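NAD dependent epimerase/dehydratase family (uncultured archaeon MedDCM-OCT-S05-C57, PDB 5Y1F) binds NAD+ as a monomer and probably catalyses the NAD+-dependent oxidation of the L-threonine side-chain hydroxyl, as an L-threonine dehydrogenase. Local coordinates at residues D67-E72 with H105-N110; A90-A95 with P101-D106; N221-M226 with A262-K267. All blocks are in the same frame, centred on the assembly; numbering follows the deposited sequence. Where two conformers were deposited one is given.

How the contacts relate
Along the chain, 67-72 comes first, after strand 62-65, and contact 1 closes a loop from there to 105-110 on helix 101-122. Contact 2 lies within that span: it joins 90-95, which follows strand 83-88, to 101-106 on the same helix, and their helix segments overlap at His105 and Asp106. They touch directly, with Val107 packed on Ile92, and the helix ties together two loops that follow strands and both touch NAD. Contact 3 opens only after both have closed and links strand 223-228 to helix 262-270. Its centre is about 34 Å from that of contact 1 and about 25 Å from that of contact 2.

Contact 1: residues D67-E72 with H105-N110; sequences DIRDIE and HDVNYN. With NAD (nicotinamide-adenine-dinucleotide), chain B.
The guanidinium of Arg69 has the Val107 methyl CG2 over one face, 3.9 Å from CZ, and a carboxylate at each of two edges, Asp67 and Asp106. Asp67 is gripped side-on: Arg69 NE lies 3.0 Å from Asp67 OD1, and Arg69 NH2 lies 2.8 Å from Asp67 OD2, both close to the guanidinium plane. The third nitrogen crosses to the helix, where Arg69 NH1 donates to Asp106 OD2 at 3.0 Å. That oxygen is met from above, 53° out of its carboxylate plane. A bend in the arginine chain at chi3 (-69°) turns the guanidinium back toward Asp67, and these three salt-bridge bonds should restrict its rotation.

Asp67 OD1 also takes the backbone N of Arg69 through its anti lone pair, an Asx turn within the type I turn from Asp67 to Asp70. The same oxygen accepts from NAD N6A at 3.1 Å. Ile68 N donates to NAD N1A at 2.9 Å and 173°, so the adenine edge is read by one donor and one acceptor. Beside it, Ile68 CG2 packs against Val107 CG1 at 4.1 Å.

With Val107 CG2 also touching N6A, the contact forms the adenine end of the NAD pocket, as in a Rossmann-fold dehydrogenase whose aspartate and next backbone NH recognise adenine.

Contact 2: residues A90-A95 with P101-D106; sequences AAILSA and PELCHD. With NAD (nicotinamide-adenine-dinucleotide), chain B.
Ile92 and Cys104 face each other with their CA atoms 5.3 Å apart, the extended loop 90-93 passing beside the first turns of helix 101-122, with no hydrogen bond between the two segments. The side chain of Ile92 starts toward the helix and divides its two branches between neighbouring helix residues. Its CB sits 3.9 Å from Cys104 CA, and the short branch, CG2, meets Cys104 CB at 4.0 Å. CG2 lies anti to the backbone N, which sets CG1 beside that nitrogen (chi1 -60°) and lets CD1 reach Leu103. There Ile92 CD1 touches Leu103 CD2 at 4.0 Å, the two side chains crossing at about a right angle. Ile92 thus straddles the Leu103-Cys104 step, and its CD1 also comes 4.1 Å from NAD N7A, which joins this apolar patch to the adenine.

The backbone of the loop is fixed from the helix as well: Ile92 N is hydrogen-bonded to Asn108 OD1, further along the same helix. On the cofactor side Ala90 CA approaches NAD O4B at 3.5 Å, while the methyl of Ala91 rests against the nicotinamide ribose, with CB 3.6 Å from NAD C3D. Leu93 leaves the backbone away from the helix, and in the given conformer its CD1 lies 3.5 Å from NAD O3, in the diphosphate.

The geometry is that of the loop after strand 83-88 in a Rossmann fold, packed on helix 101-122, beyond the short helix 94-99, while its other side, with Ala90 and Ala91, lines the dinucleotide site, consistent with the epimerase/dehydratase family.

Contact 3: residues N221-M226 with A262-K267; sequences NTRLPM and AEELEK
The contact belongs to a strand-to-helix junction in the mixed sheet of this epimerase/dehydratase-type fold: strand 223-228 pairs antiparallel with strand 258-261, and the chain passes from the latter straight into helix 262-270. Residues 221-226 include the early part of strand 223-228, and residues 262-267 are the first turns of the helix. The two segments come closest at Thr222 and Ala262, whose CA atoms are 5.7 Å apart. Here the backbone N of Ala262, at the first residue of the helix, donates to Thr222 O at 3.0 Å. The donor lies nearly along the C=O axis, but the bond is bent at the hydrogen (136°). Backbone bonding between Glu263 and Arg220 extends this tie, so the start of the helix is held by the backbone of Arg220 and Thr222.

A salt bridge runs alongside. The arginine and glutamate chains approach at a slant, and Arg223 presents its two terminal nitrogens end-on, one to each oxygen of Glu264. CG of Arg223 is anti to the backbone N, and a turn at chi3 brings the guanidinium over to the helix. Because the guanidinium and carboxylate planes stand 61° apart, the two bonds differ. Glu264 OE1 uses its syn lone pair toward Arg223 NH1, which lies 3.0 Å away, and it is also hydrogen-bonded to Ser261 N, a second grip that fixes the carboxylate at the strand end. Arg223 NH2, in contrast, meets Glu264 OE2 at 3.0 Å with the oxygen almost in the guanidinium plane and an N-H...O angle of 169°.

Contact 1: residues D67-E72 with H105-N110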
loop_
_atom_site.group_PDB
_atom_site.type_symbol
_atom_site.label_atom_id
_atom_site.label_comp_id
_atom_site.label_asym_id
_atom_site.label_seq_id
_atom_site.Cartn_x
_atom_site.Cartn_y
_atom_site.Cartn_z
ATOM N N ASP A 67 17.733 -3.229 7.702
ATOM C CA ASP A 67 16.537 -3.274 8.542
ATOM C C ASP A 67 16.171 -1.815 8.809
ATOM O O ASP A 67 17.012 -0.993 9.194
ATOM C CB ASP A 67 16.853 -4.008 9.863
ATOM C CG ASP A 67 15.652 -4.327 10.670
ATOM O OD1 ASP A 67 14.853 -3.405 10.927
ATOM O OD2 ASP A 67 15.464 -5.508 11.009
ATOM N N ILE A 68 14.888 -1.484 8.633
ATOM C CA ILE A 68 14.426 -0.130 8.777
ATOM C C ILE A 68 14.594 0.390 10.188
ATOM O O ILE A 68 14.555 1.603 10.418
ATOM C CB ILE A 68 12.955 -0.036 8.302
ATOM C CG1 ILE A 68 12.558 1.418 8.009
ATOM C CG2 ILE A 68 12.010 -0.656 9.318
ATOM C CD1 ILE A 68 13.155 1.887 6.707
ATOM N N ARG A 69 14.775 -0.526 11.141
ATOM C CA ARG A 69 15.050 -0.152 12.518
ATOM C C ARG A 69 16.495 0.219 12.793
ATOM O O ARG A 69 16.789 0.755 13.860
ATOM C CB ARG A 69 14.601 -1.266 13.468
ATOM C CG ARG A 69 13.099 -1.554 13.390
ATOM C CD ARG A 69 12.688 -2.833 14.045
ATOM N NE ARG A 69 13.182 -3.973 13.297
ATOM C CZ ARG A 69 12.874 -5.235 13.553
ATOM N NH1 ARG A 69 12.097 -5.535 14.603
ATOM N NH2 ARG A 69 13.332 -6.206 12.749
ATOM N N ASP A 70 17.387 -0.047 11.877
ATOM C CA ASP A 70 18.847 0.146 12.052
ATOM C C ASP A 70 19.162 1.511 11.517
ATOM O O ASP A 70 19.435 1.703 10.351
ATOM C CB ASP A 70 19.579 -0.942 11.230
ATOM C CG ASP A 70 21.103 -0.836 11.263
ATOM O OD1 ASP A 70 21.729 -1.679 10.562
ATOM O OD2 ASP A 70 21.642 0.156 11.782
ATOM N N ILE A 71 19.134 2.472 12.429
ATOM C CA ILE A 71 19.328 3.865 11.995
ATOM C C ILE A 71 20.694 4.159 11.379
ATOM O O ILE A 71 20.828 4.909 10.421
ATOM C CB ILE A 71 18.981 4.869 13.096
ATOM C CG1 ILE A 71 18.942 6.278 12.542
ATOM C CG2 ILE A 71 20.020 4.873 14.189
ATOM C CD1 ILE A 71 17.877 6.493 11.529
ATOM N N GLU A 72 21.726 3.502 11.908
ATOM C CA GLU A 72 23.056 3.760 11.394
ATOM C C GLU A 72 23.233 3.322 9.931
ATOM O O GLU A 72 23.728 4.058 9.089
ATOM C CB GLU A 72 24.091 3.102 12.293
ATOM C CG GLU A 72 25.480 2.932 11.739
ATOM C CD GLU A 72 26.372 2.207 12.730
ATOM O OE1 GLU A 72 26.801 1.070 12.426
ATOM O OE2 GLU A 72 26.532 2.734 13.861
ATOM N N HIS A 105 4.384 -2.774 15.868
ATOM C CA HIS A 105 4.664 -1.443 16.369
ATOM C C HIS A 105 6.117 -1.057 16.075
ATOM O O HIS A 105 6.426 0.045 15.684
ATOM C CB HIS A 105 4.373 -1.326 17.871
ATOM C CG HIS A 105 4.763 -0.005 18.445
ATOM N ND1 HIS A 105 6.000 0.259 18.997
ATOM C CD2 HIS A 105 4.131 1.188 18.373
ATOM C CE1 HIS A 105 6.098 1.554 19.252
ATOM N NE2 HIS A 105 4.967 2.132 18.918
ATOM N N ASP A 106 7.038 -1.973 16.394
ATOM C CA ASP A 106 8.443 -1.697 16.267
ATOM C C ASP A 106 8.794 -1.321 14.834
ATOM O O ASP A 106 9.341 -0.237 14.569
ATOM C CB ASP A 106 9.228 -2.900 16.779
ATOM C CG ASP A 106 10.747 -2.682 16.826
ATOM O OD1 ASP A 106 11.206 -1.557 16.857
ATOM O OD2 ASP A 106 11.433 -3.758 16.903
ATOM N N VAL A 107 8.488 -2.213 13.899
ATOM C CA VAL A 107 8.838 -1.954 12.516
ATOM C C VAL A 107 8.119 -0.715 11.978
ATOM O O VAL A 107 8.731 0.148 11.342
ATOM C CB VAL A 107 8.496 -3.159 11.631
ATOM C CG1 VAL A 107 8.684 -2.806 10.170
ATOM C CG2 VAL A 107 9.415 -4.324 11.991
ATOM N N ASN A 108 6.803 -0.604 12.239
ATOM C CA ASN A 108 6.059 0.499 11.589
ATOM C C ASN A 108 6.378 1.827 12.228
ATOM O O ASN A 108 6.678 2.796 11.542
ATOM C CB ASN A 108 4.562 0.229 11.605
ATOM C CG ASN A 108 4.157 -0.933 10.750
ATOM O OD1 ASN A 108 5.012 -1.603 10.157
ATOM N ND2 ASN A 108 2.857 -1.190 10.655
ATOM N N TYR A 109 6.313 1.900 13.548
ATOM C CA TYR A 109 6.518 3.182 14.195
ATOM C C TYR A 109 7.973 3.582 14.261
ATOM O O TYR A 109 8.323 4.692 13.877
ATOM C CB TYR A 109 5.824 3.222 15.556
ATOM C CG TYR A 109 5.849 4.610 16.153
ATOM C CD1 TYR A 109 4.965 5.606 15.743
ATOM C CD2 TYR A 109 6.881 4.962 17.012
ATOM C CE1 TYR A 109 5.033 6.887 16.309
ATOM C CE2 TYR A 109 6.969 6.237 17.551
ATOM C CZ TYR A 109 6.043 7.165 17.203
ATOM O OH TYR A 109 6.133 8.440 17.749
ATOM N N ASN A 110 8.840 2.685 14.727
ATOM C CA ASN A 110 10.243 3.064 14.849
ATOM C C ASN A 110 10.904 3.166 13.462
ATOM O O ASN A 110 11.748 4.034 13.217
ATOM C CB ASN A 110 11.015 2.103 15.787
ATOM C CG ASN A 110 10.462 2.080 17.206
ATOM O OD1 ASN A 110 10.372 1.014 17.845
ATOM N ND2 ASN A 110 10.127 3.226 17.708
HETATM P PA NAD B . 4.535 -5.871 1.833
HETATM O O1A NAD B . 4.287 -6.623 0.512
HETATM O O2A NAD B . 4.458 -6.692 3.138
HETATM O O5B NAD B . 5.995 -5.176 1.686
HETATM C C5B NAD B . 6.635 -4.644 2.827
HETATM C C4B NAD B . 8.104 -4.919 2.711
HETATM O O4B NAD B . 8.630 -4.419 3.952
HETATM C C3B NAD B . 8.454 -6.396 2.633
HETATM O O3B NAD B . 9.191 -6.621 1.454
HETATM C C2B NAD B . 9.278 -6.646 3.904
HETATM O O2B NAD B . 10.415 -7.516 3.750
HETATM C C1B NAD B . 9.722 -5.247 4.282
HETATM N N9A NAD B . 10.026 -5.168 5.725
HETATM C C8A NAD B . 9.363 -5.769 6.732
HETATM N N7A NAD B . 9.978 -5.555 7.894
HETATM C C5A NAD B . 11.067 -4.846 7.597
HETATM C C6A NAD B . 12.181 -4.297 8.382
HETATM N N6A NAD B . 12.251 -4.481 9.723
HETATM N N1A NAD B . 13.099 -3.579 7.743
HETATM C C2A NAD B . 13.062 -3.433 6.430
HETATM N N3A NAD B . 12.081 -3.885 5.650
HETATM C C4A NAD B . 11.092 -4.581 6.192
HETATM O O3 NAD B . 3.575 -4.602 2.001
HETATM P PN NAD B . 2.863 -3.762 0.821
HETATM O O1N NAD B . 3.807 -3.618 -0.380
HETATM O O2N NAD B . 1.500 -4.362 0.537
HETATM O O5D NAD B . 2.683 -2.335 1.563
HETATM C C5D NAD B . 3.650 -1.344 1.410
HETATM C C4D NAD B . 3.119 -0.130 2.183
HETATM O O4D NAD B . 1.780 0.193 1.720
HETATM C C3D NAD B . 3.036 -0.358 3.677
HETATM O O3D NAD B . 3.203 0.919 4.349
HETATM C C2D NAD B . 1.560 -0.755 3.872
HETATM O O2D NAD B . 1.116 -0.455 5.218
HETATM C C1D NAD B . 0.885 0.140 2.817
HETATM N N1N NAD B . -0.430 -0.391 2.401
HETATM C C2N NAD B . -0.568 -1.479 1.584
HETATM C C3N NAD B . -1.814 -1.944 1.231
HETATM C C7N NAD B . -2.025 -3.124 0.288
HETATM O O7N NAD B . -3.148 -3.499 0.078
HETATM N N7N NAD B . -0.999 -3.677 -0.309
HETATM C C4N NAD B . -2.939 -1.295 1.709
HETATM C C5N NAD B . -2.793 -0.223 2.574
HETATM C C6N NAD B . -1.523 0.211 2.900
#

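Contact 2: residues A90-A95 with P101-D106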
loop_
_atom_site.group_PDB
_atom_site.type_symbol
_atom_site.label_atom_id
_atom_site.label_comp_id
_atom_site.label_asym_id
_atom_site.label_seq_id
_atom_site.Cartn_x
_atom_site.Cartn_y
_atom_site.Cartn_z
ATOM N N ALA A 90 8.325 0.038 3.657
ATOM C CA ALA A 90 8.550 -1.020 4.616
ATOM C C ALA A 90 7.517 -0.988 5.725
ATOM O O ALA A 90 7.252 0.065 6.284
ATOM C CB ALA A 90 9.926 -0.885 5.206
ATOM N N ALA A 91 6.965 -2.124 6.069
ATOM C CA ALA A 91 5.940 -2.202 7.109
ATOM C C ALA A 91 5.616 -3.649 7.375
ATOM O O ALA A 91 5.924 -4.536 6.581
ATOM C CB ALA A 91 4.667 -1.437 6.721
ATOM N N ILE A 92 4.951 -3.867 8.495
ATOM C CA ILE A 92 4.221 -5.099 8.844
ATOM C C ILE A 92 2.728 -4.757 8.709
ATOM O O ILE A 92 2.286 -3.723 9.193
ATOM C CB ILE A 92 4.575 -5.514 10.290
ATOM C CG1 ILE A 92 6.078 -5.775 10.470
ATOM C CG2 ILE A 92 3.716 -6.689 10.750
ATOM C CD1 ILE A 92 6.586 -6.946 9.714
ATOM N N LEU A 93 1.977 -5.610 8.022
ATOM C CA LEU A 93 0.594 -5.279 7.705
ATOM C C LEU A 93 -0.384 -5.844 8.707
ATOM O O LEU A 93 -0.013 -6.328 9.787
ATOM C CB LEU A 93 0.245 -5.669 6.263
ATOM C CG LEU A 93 0.770 -4.690 5.205
ATOM C CD1 LEU A 93 2.271 -4.443 5.272
ATOM C CD2 LEU A 93 0.342 -5.154 3.823
ATOM N N SER A 94 -1.673 -5.702 8.424
ATOM C CA SER A 94 -2.671 -5.838 9.480
ATOM C C SER A 94 -2.759 -7.246 10.066
ATOM O O SER A 94 -2.840 -7.407 11.257
ATOM C CB SER A 94 -4.052 -5.344 9.040
ATOM O OG SER A 94 -4.522 -6.045 7.889
ATOM N N ALA A 95 -2.835 -8.258 9.230
ATOM C CA ALA A 95 -2.999 -9.634 9.720
ATOM C C ALA A 95 -1.775 -10.092 10.482
ATOM O O ALA A 95 -1.872 -10.577 11.594
ATOM C CB ALA A 95 -3.320 -10.585 8.584
ATOM N N PRO A 101 1.862 -8.192 17.669
ATOM C CA PRO A 101 1.667 -6.755 17.865
ATOM C C PRO A 101 2.962 -6.005 18.114
ATOM O O PRO A 101 3.113 -4.887 17.658
ATOM C CB PRO A 101 0.717 -6.663 19.072
ATOM C CG PRO A 101 -0.013 -7.970 19.056
ATOM C CD PRO A 101 0.927 -8.988 18.493
ATOM N N GLU A 102 3.910 -6.593 18.854
ATOM C CA GLU A 102 5.112 -5.888 19.202
ATOM C C GLU A 102 5.975 -5.633 17.981
ATOM O O GLU A 102 6.522 -4.533 17.829
ATOM C CB GLU A 102 5.918 -6.702 20.228
ATOM C CG GLU A 102 5.260 -6.777 21.600
ATOM C CD GLU A 102 4.906 -5.427 22.201
ATOM O OE1 GLU A 102 3.695 -5.106 22.296
ATOM O OE2 GLU A 102 5.833 -4.698 22.623
ATOM N N LEU A 103 6.059 -6.630 17.122
ATOM C CA LEU A 103 6.817 -6.487 15.890
ATOM C C LEU A 103 6.205 -5.391 14.993
ATOM O O LEU A 103 6.898 -4.603 14.389
ATOM C CB LEU A 103 6.874 -7.811 15.137
ATOM C CG LEU A 103 7.662 -7.748 13.826
ATOM C CD1 LEU A 103 9.155 -7.584 14.099
ATOM C CD2 LEU A 103 7.386 -9.001 12.999
ATOM N N CYS A 104 4.886 -5.407 14.886
ATOM C CA CYS A 104 4.195 -4.419 14.056
ATOM C C CYS A 104 4.506 -3.020 14.565
ATOM O O CYS A 104 4.829 -2.137 13.764
ATOM C CB CYS A 104 2.707 -4.707 14.134
ATOM S SG CYS A 104 1.670 -3.672 13.110
ATOM N N HIS A 105 4.384 -2.774 15.868
ATOM C CA HIS A 105 4.664 -1.443 16.369
ATOM C C HIS A 105 6.117 -1.057 16.075
ATOM O O HIS A 105 6.426 0.045 15.684
ATOM C CB HIS A 105 4.373 -1.326 17.871
ATOM C CG HIS A 105 4.763 -0.005 18.445
ATOM N ND1 HIS A 105 6.000 0.259 18.997
ATOM C CD2 HIS A 105 4.131 1.188 18.373
ATOM C CE1 HIS A 105 6.098 1.554 19.252
ATOM N NE2 HIS A 105 4.967 2.132 18.918
ATOM N N ASP A 106 7.038 -1.973 16.394
ATOM C CA ASP A 106 8.443 -1.697 16.267
ATOM C C ASP A 106 8.794 -1.321 14.834
ATOM O O ASP A 106 9.341 -0.237 14.569
ATOM C CB ASP A 106 9.228 -2.900 16.779
ATOM C CG ASP A 106 10.747 -2.682 16.826
ATOM O OD1 ASP A 106 11.206 -1.557 16.857
ATOM O OD2 ASP A 106 11.433 -3.758 16.903
HETATM P PA NAD B . 4.535 -5.871 1.833
HETATM O O1A NAD B . 4.287 -6.623 0.512
HETATM O O2A NAD B . 4.458 -6.692 3.138
HETATM O O5B NAD B . 5.995 -5.176 1.686
HETATM C C5B NAD B . 6.635 -4.644 2.827
HETATM C C4B NAD B . 8.104 -4.919 2.711
HETATM O O4B NAD B . 8.630 -4.419 3.952
HETATM C C3B NAD B . 8.454 -6.396 2.633
HETATM O O3B NAD B . 9.191 -6.621 1.454
HETATM C C2B NAD B . 9.278 -6.646 3.904
HETATM O O2B NAD B . 10.415 -7.516 3.750
HETATM C C1B NAD B . 9.722 -5.247 4.282
HETATM N N9A NAD B . 10.026 -5.168 5.725
HETATM C C8A NAD B . 9.363 -5.769 6.732
HETATM N N7A NAD B . 9.978 -5.555 7.894
HETATM C C5A NAD B . 11.067 -4.846 7.597
HETATM C C6A NAD B . 12.181 -4.297 8.382
HETATM N N6A NAD B . 12.251 -4.481 9.723
HETATM N N1A NAD B . 13.099 -3.579 7.743
HETATM C C2A NAD B . 13.062 -3.433 6.430
HETATM N N3A NAD B . 12.081 -3.885 5.650
HETATM C C4A NAD B . 11.092 -4.581 6.192
HETATM O O3 NAD B . 3.575 -4.602 2.001
HETATM P PN NAD B . 2.863 -3.762 0.821
HETATM O O1N NAD B . 3.807 -3.618 -0.380
HETATM O O2N NAD B . 1.500 -4.362 0.537
HETATM O O5D NAD B . 2.683 -2.335 1.563
HETATM C C5D NAD B . 3.650 -1.344 1.410
HETATM C C4D NAD B . 3.119 -0.130 2.183
HETATM O O4D NAD B . 1.780 0.193 1.720
HETATM C C3D NAD B . 3.036 -0.358 3.677
HETATM O O3D NAD B . 3.203 0.919 4.349
HETATM C C2D NAD B . 1.560 -0.755 3.872
HETATM O O2D NAD B . 1.116 -0.455 5.218
HETATM C C1D NAD B . 0.885 0.140 2.817
HETATM N N1N NAD B . -0.430 -0.391 2.401
HETATM C C2N NAD B . -0.568 -1.479 1.584
HETATM C C3N NAD B . -1.814 -1.944 1.231
HETATM C C7N NAD B . -2.025 -3.124 0.288
HETATM O O7N NAD B . -3.148 -3.499 0.078
HETATM N N7N NAD B . -0.999 -3.677 -0.309
HETATM C C4N NAD B . -2.939 -1.295 1.709
HETATM C C5N NAD B . -2.793 -0.223 2.574
HETATM C C6N NAD B . -1.523 0.211 2.900
#

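Contact 3: residues N221-M226 with A262-K267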
loop_
_atom_site.group_PDB
_atom_site.type_symbol
_atom_site.label_atom_id
_atom_site.label_comp_id
_atom_site.label_asym_id
_atom_site.label_seq_id
_atom_site.Cartn_x
_atom_site.Cartn_y
_atom_site.Cartn_z
ATOM N N ASN A 221 -19.931 -12.128 1.854
ATOM C CA ASN A 221 -20.403 -10.760 1.774
ATOM C C ASN A 221 -19.355 -9.721 2.154
ATOM O O ASN A 221 -19.656 -8.520 2.009
ATOM C CB ASN A 221 -21.645 -10.569 2.632
ATOM C CG ASN A 221 -21.375 -10.814 4.076
ATOM O OD1 ASN A 221 -21.333 -11.961 4.517
ATOM N ND2 ASN A 221 -21.105 -9.747 4.818
ATOM N N THR A 222 -18.145 -10.148 2.544
ATOM C CA THR A 222 -17.110 -9.201 3.001
ATOM C C THR A 222 -16.843 -8.216 1.886
ATOM O O THR A 222 -16.630 -8.614 0.741
ATOM C CB THR A 222 -15.843 -9.962 3.359
ATOM O OG1 THR A 222 -16.151 -10.937 4.364
ATOM C CG2 THR A 222 -14.767 -9.008 3.875
ATOM N N ARG A 223 -16.936 -6.921 2.203
ATOM C CA ARG A 223 -16.959 -5.880 1.196
ATOM C C ARG A 223 -16.011 -4.797 1.706
ATOM O O ARG A 223 -16.224 -4.210 2.753
ATOM C CB ARG A 223 -18.382 -5.353 1.117
ATOM C CG ARG A 223 -18.611 -4.266 0.096
ATOM C CD ARG A 223 -20.054 -3.791 0.116
ATOM N NE ARG A 223 -21.019 -4.841 -0.192
ATOM C CZ ARG A 223 -21.271 -5.265 -1.422
ATOM N NH1 ARG A 223 -20.788 -4.640 -2.488
ATOM N NH2 ARG A 223 -22.030 -6.330 -1.590
ATOM N N LEU A 224 -14.954 -4.553 0.951
ATOM C CA LEU A 224 -13.909 -3.595 1.331
ATOM C C LEU A 224 -13.559 -2.724 0.133
ATOM O O LEU A 224 -13.747 -3.129 -1.038
ATOM C CB LEU A 224 -12.664 -4.309 1.782
ATOM C CG LEU A 224 -12.759 -5.080 3.071
ATOM C CD1 LEU A 224 -11.522 -5.872 3.380
ATOM C CD2 LEU A 224 -13.081 -4.137 4.235
ATOM N N PRO A 225 -13.045 -1.529 0.390
ATOM C CA PRO A 225 -12.487 -0.691 -0.664
ATOM C C PRO A 225 -11.261 -1.389 -1.269
ATOM O O PRO A 225 -10.400 -1.876 -0.556
ATOM C CB PRO A 225 -12.077 0.578 0.081
ATOM C CG PRO A 225 -12.766 0.548 1.374
ATOM C CD PRO A 225 -12.871 -0.910 1.701
ATOM N N MET A 226 -11.243 -1.481 -2.601
ATOM C CA MET A 226 -10.177 -2.165 -3.362
ATOM C C MET A 226 -9.739 -1.282 -4.539
ATOM O O MET A 226 -10.503 -0.477 -5.074
ATOM C CB MET A 226 -10.715 -3.486 -3.921
ATOM C CG MET A 226 -11.034 -4.555 -2.881
ATOM S SD MET A 226 -9.565 -5.416 -2.273
ATOM C CE MET A 226 -10.331 -6.665 -1.221
ATOM N N ALA A 262 -16.813 -10.241 -1.724
ATOM C CA ALA A 262 -16.081 -11.420 -2.174
ATOM C C ALA A 262 -16.870 -12.229 -3.200
ATOM O O ALA A 262 -16.308 -12.622 -4.232
ATOM C CB ALA A 262 -15.664 -12.294 -1.000
ATOM N N GLU A 263 -18.152 -12.456 -2.964
ATOM C CA GLU A 263 -18.934 -13.209 -3.957
ATOM C C GLU A 263 -19.113 -12.420 -5.236
ATOM O O GLU A 263 -19.271 -13.034 -6.283
ATOM C CB GLU A 263 -20.268 -13.681 -3.380
ATOM C CG GLU A 263 -21.245 -12.610 -3.008
ATOM C CD GLU A 263 -22.617 -13.118 -2.593
ATOM O OE1 GLU A 263 -22.929 -14.340 -2.758
ATOM O OE2 GLU A 263 -23.435 -12.262 -2.275
ATOM N N GLU A 264 -19.183 -11.093 -5.177
ATOM C CA GLU A 264 -19.224 -10.329 -6.413
ATOM C C GLU A 264 -17.957 -10.535 -7.235
ATOM O O GLU A 264 -17.985 -10.637 -8.482
ATOM C CB GLU A 264 -19.489 -8.846 -6.120
ATOM C CG GLU A 264 -20.938 -8.613 -5.628
ATOM C CD GLU A 264 -21.199 -7.262 -4.957
ATOM O OE1 GLU A 264 -20.263 -6.481 -4.733
ATOM O OE2 GLU A 264 -22.341 -7.066 -4.438
ATOM N N LEU A 265 -16.813 -10.575 -6.578
ATOM C CA LEU A 265 -15.551 -10.860 -7.270
ATOM C C LEU A 265 -15.579 -12.279 -7.842
ATOM O O LEU A 265 -15.159 -12.499 -8.983
ATOM C CB LEU A 265 -14.369 -10.651 -6.332
ATOM C CG LEU A 265 -13.029 -10.931 -7.000
ATOM C CD1 LEU A 265 -12.782 -9.987 -8.163
ATOM C CD2 LEU A 265 -11.910 -10.797 -5.966
ATOM N N GLU A 266 -16.070 -13.248 -7.076
ATOM C CA GLU A 266 -16.190 -14.620 -7.581
ATOM C C GLU A 266 -17.012 -14.631 -8.863
ATOM O O GLU A 266 -16.624 -15.315 -9.848
ATOM C CB GLU A 266 -16.816 -15.524 -6.536
ATOM C CG GLU A 266 -17.019 -16.953 -7.030
ATOM C CD GLU A 266 -17.869 -17.825 -6.120
ATOM O OE1 GLU A 266 -18.119 -18.985 -6.540
ATOM O OE2 GLU A 266 -18.296 -17.436 -5.001
ATOM N N LYS A 267 -18.131 -13.917 -8.887
ATOM C CA LYS A 267 -18.980 -13.944 -10.070
ATOM C C LYS A 267 -18.263 -13.287 -11.243
ATOM O O LYS A 267 -18.357 -13.777 -12.370
ATOM C CB LYS A 267 -20.274 -13.208 -9.796
ATOM C CG LYS A 267 -21.282 -13.971 -8.948
ATOM C CD LYS A 267 -22.516 -13.114 -8.679
ATOM C CE LYS A 267 -23.595 -13.852 -7.900
ATOM N NZ LYS A 267 -23.209 -14.229 -6.509
#